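Local coordinates for CpuTA1 (Curtobacterium pusillum, PDB 5K3W), which belongs to the class IV aminotransferase family, the fold type IV enzymes that depend on pyridoxal-5'-phosphate, and assembles as a dimer, at residues V152-G157 with A189-D194. Sequence-based numbering, arbitrary orientation.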
ATOM      1  N   VAL A 152       4.511 -12.599 -17.719  1.00 20.19           N
ATOM      2  CA  VAL A 152       4.346 -11.489 -18.646  1.00 21.47           C
ATOM      3  C   VAL A 152       5.092 -10.290 -18.088  1.00 18.92           C
ATOM      4  O   VAL A 152       5.275 -10.165 -16.876  1.00 20.55           O
ATOM      5  CB  VAL A 152       2.856 -11.151 -18.885  1.00 18.94           C
ATOM      6  CG1 VAL A 152       2.149 -12.327 -19.509  1.00 16.81           C
ATOM      7  CG2 VAL A 152       2.171 -10.784 -17.578  1.00 20.22           C
ATOM      8  N   THR A 153       5.541  -9.412 -18.976  1.00 20.52           N
ATOM      9  CA  THR A 153       6.153  -8.164 -18.538  1.00 22.58           C
ATOM     10  C   THR A 153       5.098  -7.066 -18.442  1.00 22.65           C
ATOM     11  O   THR A 153       4.195  -6.970 -19.283  1.00 20.36           O
ATOM     12  CB  THR A 153       7.292  -7.737 -19.471  1.00 19.81           C
ATOM     13  OG1 THR A 153       6.864  -7.796 -20.830  1.00 20.89           O
ATOM     14  CG2 THR A 153       8.478  -8.647 -19.300  1.00 16.15           C
ATOM     15  N   LEU A 154       5.199  -6.261 -17.382  1.00 23.37           N
ATOM     16  CA  LEU A 154       4.262  -5.180 -17.095  1.00 23.15           C
ATOM     17  C   LEU A 154       5.027  -3.922 -16.709  1.00 24.25           C
ATOM     18  O   LEU A 154       6.015  -3.975 -15.966  1.00 15.98           O
ATOM     19  CB  LEU A 154       3.292  -5.526 -15.967  1.00 14.55           C
ATOM     20  CG  LEU A 154       2.267  -6.638 -16.190  1.00 25.55           C
ATOM     21  CD1 LEU A 154       1.269  -6.668 -15.029  1.00 20.42           C
ATOM     22  CD2 LEU A 154       1.549  -6.500 -17.539  1.00 20.16           C
ATOM     23  N   ASP A 155       4.555  -2.792 -17.218  1.00 20.59           N
ATOM     24  CA  ASP A 155       5.189  -1.528 -16.906  1.00 23.75           C
ATOM     25  C   ASP A 155       4.977  -1.191 -15.430  1.00 22.98           C
ATOM     26  O   ASP A 155       3.848  -1.207 -14.930  1.00 25.72           O
ATOM     27  CB  ASP A 155       4.624  -0.438 -17.806  1.00 20.34           C
ATOM     28  CG  ASP A 155       4.917   0.942 -17.286  1.00 31.44           C
ATOM     29  OD1 ASP A 155       6.104   1.217 -16.998  1.00 32.57           O
ATOM     30  OD2 ASP A 155       3.958   1.737 -17.141  1.00 32.16           O
ATOM     31  N   ARG A 156       6.070  -0.922 -14.727  1.00 22.21           N
ATOM     32  CA  ARG A 156       5.994  -0.519 -13.331  1.00 28.15           C
ATOM     33  C   ARG A 156       5.630   0.948 -13.179  1.00 26.32           C
ATOM     34  O   ARG A 156       5.102   1.336 -12.132  1.00 24.76           O
ATOM     35  CB  ARG A 156       7.330  -0.789 -12.623  1.00 29.36           C
ATOM     36  CG  ARG A 156       7.343  -0.488 -11.121  1.00 25.86           C
ATOM     37  CD  ARG A 156       6.587  -1.549 -10.347  1.00 31.87           C
ATOM     38  NE  ARG A 156       6.375  -1.180  -8.947  1.00 49.28           N
ATOM     39  CZ  ARG A 156       5.445  -0.316  -8.526  1.00 59.71           C
ATOM     40  NH1 ARG A 156       4.643   0.281  -9.401  1.00 44.10           N
ATOM     41  NH2 ARG A 156       5.315  -0.038  -7.229  1.00 48.44           N
ATOM     42  N   GLY A 157       5.904   1.765 -14.195  1.00 25.41           N
ATOM     43  CA  GLY A 157       5.649   3.189 -14.135  1.00 24.94           C
ATOM     44  C   GLY A 157       6.796   4.021 -13.600  1.00 28.71           C
ATOM     45  O   GLY A 157       6.785   5.242 -13.774  1.00 32.83           O
ATOM     46  N   ALA A 189      -2.966 -13.051 -14.719  1.00 23.66           N
ATOM     47  CA  ALA A 189      -3.958 -14.115 -14.823  1.00 22.47           C
ATOM     48  C   ALA A 189      -4.915 -13.863 -15.981  1.00 28.01           C
ATOM     49  O   ALA A 189      -5.257 -14.787 -16.727  1.00 26.46           O
ATOM     50  CB  ALA A 189      -4.721 -14.252 -13.506  1.00 15.56           C
ATOM     51  N   ARG A 190      -5.352 -12.616 -16.157  1.00 23.90           N
ATOM     52  CA  ARG A 190      -6.169 -12.302 -17.322  1.00 28.52           C
ATOM     53  C   ARG A 190      -5.475 -12.726 -18.605  1.00 34.45           C
ATOM     54  O   ARG A 190      -6.119 -13.251 -19.521  1.00 38.29           O
ATOM     55  CB  ARG A 190      -6.476 -10.814 -17.379  1.00 25.13           C
ATOM     56  CG  ARG A 190      -7.589 -10.390 -16.497  1.00 23.98           C
ATOM     57  CD  ARG A 190      -7.702  -8.888 -16.538  1.00 28.49           C
ATOM     58  NE  ARG A 190      -8.123  -8.417 -15.233  1.00 35.46           N
ATOM     59  CZ  ARG A 190      -7.430  -7.586 -14.467  1.00 31.01           C
ATOM     60  NH1 ARG A 190      -6.272  -7.085 -14.883  1.00 25.36           N
ATOM     61  NH2 ARG A 190      -7.924  -7.236 -13.288  1.00 32.14           N
ATOM     62  N   ARG A 191      -4.165 -12.487 -18.705  1.00 22.79           N
ATOM     63  CA  ARG A 191      -3.416 -12.943 -19.865  1.00 20.35           C
ATOM     64  C   ARG A 191      -3.009 -14.414 -19.773  1.00 22.57           C
ATOM     65  O   ARG A 191      -2.092 -14.842 -20.475  1.00 28.51           O
ATOM     66  CB  ARG A 191      -2.190 -12.064 -20.068  1.00 15.11           C
ATOM     67  CG  ARG A 191      -2.518 -10.596 -20.028  1.00 22.77           C
ATOM     68  CD  ARG A 191      -1.266  -9.782 -20.201  1.00 27.00           C
ATOM     69  NE  ARG A 191      -1.478  -8.352 -20.020  1.00 25.15           N
ATOM     70  CZ  ARG A 191      -0.588  -7.439 -20.400  1.00 33.29           C
ATOM     71  NH1 ARG A 191       0.542  -7.835 -20.985  1.00 24.15           N
ATOM     72  NH2 ARG A 191      -0.818  -6.144 -20.204  1.00 19.46           N
ATOM     73  N   GLY A 192      -3.671 -15.212 -18.944  1.00 22.89           N
ATOM     74  CA  GLY A 192      -3.286 -16.609 -18.834  1.00 22.84           C
ATOM     75  C   GLY A 192      -1.862 -16.826 -18.370  1.00 23.01           C
ATOM     76  O   GLY A 192      -1.185 -17.734 -18.862  1.00 29.37           O
ATOM     77  N   ALA A 193      -1.387 -16.016 -17.428  1.00 25.36           N
ATOM     78  CA  ALA A 193      -0.042 -16.147 -16.894  1.00 21.06           C
ATOM     79  C   ALA A 193      -0.094 -16.280 -15.380  1.00 22.86           C
ATOM     80  O   ALA A 193      -1.093 -15.951 -14.738  1.00 25.06           O
ATOM     81  CB  ALA A 193       0.834 -14.954 -17.279  1.00 20.02           C
ATOM     82  N   ASP A 194       1.004 -16.772 -14.819  1.00 29.75           N
ATOM     83  CA  ASP A 194       1.102 -17.019 -13.389  1.00 19.17           C
ATOM     84  C   ASP A 194       1.722 -15.862 -12.628  1.00 18.91           C
ATOM     85  O   ASP A 194       1.404 -15.668 -11.453  1.00 20.42           O
ATOM     86  CB  ASP A 194       1.925 -18.285 -13.131  1.00 22.35           C
ATOM     87  CG  ASP A 194       1.292 -19.528 -13.747  1.00 34.11           C
ATOM     88  OD1 ASP A 194       0.273 -20.015 -13.185  1.00 31.63           O
ATOM     89  OD2 ASP A 194       1.819 -20.017 -14.783  1.00 22.44           O
TER
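Between residues 152-157 and 189-194 the contact is van der Waals, with no hydrogen bond, setting strand 149-155 against the turn after helix 179-190. Val152 and Ala193 meet methyl to methyl, CG1 of Val152 lying 3.7 Å from CB of Ala193, and both side chains rest on Ala188 of the helix. Further along the strand, the ends of Leu154 and Arg191 meet. CD2 of Leu154 sits 3.5 Å above the guanidinium plane of Arg191, over its outer part rather than its centre, and nearest NH2 of Arg191 at 3.6 Å. An aliphatic chain extended from CG to NE carries the flat group there, and Trp168 of the second subunit packs on both residues.

The helix ends in a Schellman motif: N of Ala193 reaches back to O of Ala188, and Gly192, the C-prime residue at positive phi (60°), donates from N to O of Ala189 over 2.8 Å. This turn leads into strand 195-199, which pairs in parallel with 149-155, completing a right-handed beta-alpha-beta crossover.

Among polar groups, NE of Arg191 forms a salt bridge with OE2 of Glu187. At the strand's end, OD1 of Asp155 accepts from N of Gly157 at 2.9 Å, an Asx turn.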